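Local coordinates for Non-structural protein 9 (Avian infectious bronchitis virus, PDB 5C94), which probably binds single-stranded RNA as a homodimer within the coronavirus replication machinery, at residues G13-A18 against C34-I39. Residues are numbered along the deposited sequence; the frame is centred on the assembly and turned at random.
Sequences GVKTKA and CYYTSI
Lys15 and Lys17 of one strand clasp the ring of Tyr36 on the other. CB of Lys15 lies over one face, a CH-pi contact 3.8 Å from the ring centroid; over the opposite face Lys17 NZ makes a cation-pi interaction, 4.5 Å from the ring centroid. Tyrosine suits this place because its flat, electron-rich ring accepts both aliphatic carbon and positive charge. Its chi1 of 61° sets CG between the backbone N and carbonyl carbon; Lys17 CD touches CE1 of the ring, and a water links Tyr36 OH to Thr16 O. The long Lys17 chain also lays CG against Cys34 SG, a small side chain for a buried position. On the face that carries Tyr35 and Thr16, Thr16 OG1 lies over the Tyr35 ring, and Val14 CG1 reaches its edge. Antiparallel backbone bonds pair Lys15 with Tyr36 and Lys17 with Cys34, the straightest being Lys15 N to Tyr36 O (2.7 Å, 173°). Beyond them, Thr37, beta-branched yet a hydroxyl donor, gives OG1 to Gly13 O at 2.6 Å; Ser38 N, 4.3 Å from Gly13 O, is too far to bond. Gly13 adopts its positive phi (75°) easily, lacking a side chain. This hairpin, strands 12-22 and 30-39, belongs to the antiparallel sheet of the nsp9 fold; strand 42-50 bonds to Tyr35 and Thr37, while helix 99-109 packs on Val14, Tyr35 and Thr37.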
ATOM      1  N   GLY A  13       3.608   7.967  -4.031  1.00 25.48           N
ATOM      2  CA  GLY A  13       4.742   7.210  -4.524  1.00 24.90           C
ATOM      3  C   GLY A  13       5.417   6.420  -3.434  1.00 24.08           C
ATOM      4  O   GLY A  13       5.190   6.656  -2.252  1.00 29.43           O
ATOM      5  N   VAL A  14       6.234   5.460  -3.839  1.00 27.10           N
ATOM      6  CA  VAL A  14       7.087   4.743  -2.909  1.00 29.75           C
ATOM      7  C   VAL A  14       8.469   4.745  -3.521  1.00 32.55           C
ATOM      8  O   VAL A  14       8.655   4.289  -4.639  1.00 33.08           O
ATOM      9  CB  VAL A  14       6.627   3.288  -2.657  1.00 29.50           C
ATOM     10  CG1 VAL A  14       7.658   2.542  -1.822  1.00 22.20           C
ATOM     11  CG2 VAL A  14       5.244   3.247  -1.995  1.00 25.32           C
ATOM     12  N   LYS A  15       9.434   5.282  -2.790  1.00 35.45           N
ATOM     13  CA  LYS A  15      10.803   5.313  -3.262  1.00 26.32           C
ATOM     14  C   LYS A  15      11.726   4.537  -2.330  1.00 27.69           C
ATOM     15  O   LYS A  15      11.357   4.172  -1.214  1.00 22.77           O
ATOM     16  CB  LYS A  15      11.283   6.756  -3.402  1.00 24.07           C
ATOM     17  CG  LYS A  15      10.693   7.504  -4.602  1.00 23.03           C
ATOM     18  CD  LYS A  15      11.043   8.973  -4.513  1.00 29.08           C
ATOM     19  CE  LYS A  15      10.898   9.686  -5.836  1.00 41.73           C
ATOM     20  NZ  LYS A  15      11.275  11.116  -5.671  1.00 46.26           N
ATOM     21  N   THR A  16      12.944   4.325  -2.806  1.00 31.73           N
ATOM     22  CA  THR A  16      13.911   3.452  -2.173  1.00 23.67           C
ATOM     23  C   THR A  16      15.258   4.146  -2.088  1.00 24.58           C
ATOM     24  O   THR A  16      15.655   4.818  -3.033  1.00 25.90           O
ATOM     25  CB  THR A  16      13.991   2.116  -2.962  1.00 28.08           C
ATOM     26  OG1 THR A  16      13.129   1.162  -2.335  1.00 36.23           O
ATOM     27  CG2 THR A  16      15.367   1.570  -3.031  1.00 36.17           C
ATOM     28  N   LYS A  17      15.940   4.035  -0.946  1.00 25.42           N
ATOM     29  CA  LYS A  17      17.329   4.498  -0.850  1.00 30.90           C
ATOM     30  C   LYS A  17      18.054   3.737   0.267  1.00 31.58           C
ATOM     31  O   LYS A  17      17.416   3.136   1.134  1.00 28.60           O
ATOM     32  CB  LYS A  17      17.403   6.022  -0.622  1.00 25.90           C
ATOM     33  CG  LYS A  17      17.109   6.490   0.807  1.00 30.20           C
ATOM     34  CD  LYS A  17      17.000   8.017   0.919  1.00 29.22           C
ATOM     35  CE  LYS A  17      16.247   8.436   2.206  1.00 40.89           C
ATOM     36  NZ  LYS A  17      15.939   9.908   2.304  1.00 43.33           N
ATOM     37  N   ALA A  18      19.383   3.737   0.232  1.00 23.75           N
ATOM     38  CA  ALA A  18      20.131   3.067   1.283  1.00 20.92           C
ATOM     39  C   ALA A  18      20.032   3.858   2.563  1.00 24.33           C
ATOM     40  O   ALA A  18      19.834   5.074   2.544  1.00 26.00           O
ATOM     41  CB  ALA A  18      21.588   2.881   0.902  1.00 17.19           C
ATOM     42  N   CYS A  34      15.731   1.518   2.806  1.00 17.71           N
ATOM     43  CA  CYS A  34      14.522   2.103   3.377  1.00 26.80           C
ATOM     44  C   CYS A  34      13.492   2.501   2.309  1.00 24.59           C
ATOM     45  O   CYS A  34      13.828   2.803   1.172  1.00 23.92           O
ATOM     46  CB  CYS A  34      14.865   3.296   4.278  1.00 27.27           C
ATOM     47  SG  CYS A  34      15.058   4.887   3.494  1.00 31.50           S
ATOM     48  N   TYR A  35      12.223   2.456   2.692  1.00 27.15           N
ATOM     49  CA  TYR A  35      11.125   2.805   1.809  1.00 16.49           C
ATOM     50  C   TYR A  35      10.532   4.112   2.308  1.00 24.67           C
ATOM     51  O   TYR A  35      10.286   4.278   3.511  1.00 20.07           O
ATOM     52  CB  TYR A  35      10.061   1.698   1.786  1.00 16.81           C
ATOM     53  CG  TYR A  35      10.526   0.435   1.089  1.00 22.51           C
ATOM     54  CD1 TYR A  35      11.506  -0.382   1.659  1.00 19.98           C
ATOM     55  CD2 TYR A  35       9.989   0.056  -0.137  1.00 15.09           C
ATOM     56  CE1 TYR A  35      11.946  -1.537   1.014  1.00 16.47           C
ATOM     57  CE2 TYR A  35      10.415  -1.095  -0.785  1.00 19.55           C
ATOM     58  CZ  TYR A  35      11.398  -1.883  -0.210  1.00 24.21           C
ATOM     59  OH  TYR A  35      11.821  -3.025  -0.860  1.00 35.17           O
ATOM     60  N   TYR A  36      10.316   5.050   1.394  1.00 20.68           N
ATOM     61  CA  TYR A  36       9.690   6.294   1.791  1.00 21.88           C
ATOM     62  C   TYR A  36       8.690   6.803   0.765  1.00 25.42           C
ATOM     63  O   TYR A  36       8.776   6.545  -0.448  1.00 23.59           O
ATOM     64  CB  TYR A  36      10.748   7.361   2.093  1.00 20.07           C
ATOM     65  CG  TYR A  36      11.665   7.763   0.953  1.00 21.45           C
ATOM     66  CD1 TYR A  36      12.725   6.954   0.569  1.00 25.20           C
ATOM     67  CD2 TYR A  36      11.506   8.988   0.302  1.00 17.64           C
ATOM     68  CE1 TYR A  36      13.586   7.328  -0.461  1.00 23.32           C
ATOM     69  CE2 TYR A  36      12.358   9.372  -0.730  1.00 20.52           C
ATOM     70  CZ  TYR A  36      13.401   8.536  -1.105  1.00 30.78           C
ATOM     71  OH  TYR A  36      14.259   8.898  -2.126  1.00 27.60           O
ATOM     72  N   THR A  37       7.700   7.509   1.274  1.00 21.55           N
ATOM     73  CA  THR A  37       6.715   8.089   0.406  1.00 21.58           C
ATOM     74  C   THR A  37       6.793   9.602   0.540  1.00 28.38           C
ATOM     75  O   THR A  37       7.634  10.131   1.280  1.00 28.75           O
ATOM     76  CB  THR A  37       5.316   7.563   0.732  1.00 19.60           C
ATOM     77  OG1 THR A  37       4.387   8.114  -0.205  1.00 27.91           O
ATOM     78  CG2 THR A  37       4.919   7.923   2.164  1.00 20.64           C
ATOM     79  N   SER A  38       5.953  10.308  -0.200  1.00 26.16           N
ATOM     80  CA  SER A  38       5.933  11.757  -0.103  1.00 20.87           C
ATOM     81  C   SER A  38       4.578  12.202   0.438  1.00 30.16           C
ATOM     82  O   SER A  38       3.530  11.798  -0.081  1.00 24.20           O
ATOM     83  CB  SER A  38       6.210  12.399  -1.465  1.00 18.33           C
ATOM     84  OG  SER A  38       6.277  13.819  -1.357  1.00 36.93           O
ATOM     85  N   ILE A  39       4.593  13.021   1.484  1.00 26.26           N
ATOM     86  CA  ILE A  39       3.354  13.562   2.028  1.00 23.87           C
ATOM     87  C   ILE A  39       3.489  15.061   2.257  1.00 31.10           C
ATOM     88  O   ILE A  39       4.375  15.494   2.995  1.00 32.64           O
ATOM     89  CB  ILE A  39       2.978  12.884   3.344  1.00 23.47           C
ATOM     90  CG1 ILE A  39       2.923  11.356   3.166  1.00 27.47           C
ATOM     91  CG2 ILE A  39       1.667  13.444   3.851  1.00 19.00           C
ATOM     92  CD1 ILE A  39       2.721  10.576   4.472  1.00 19.64           C
TER
HETATM   93  O   HOH W   1      15.745   7.273  -4.006  1.00 39.57           O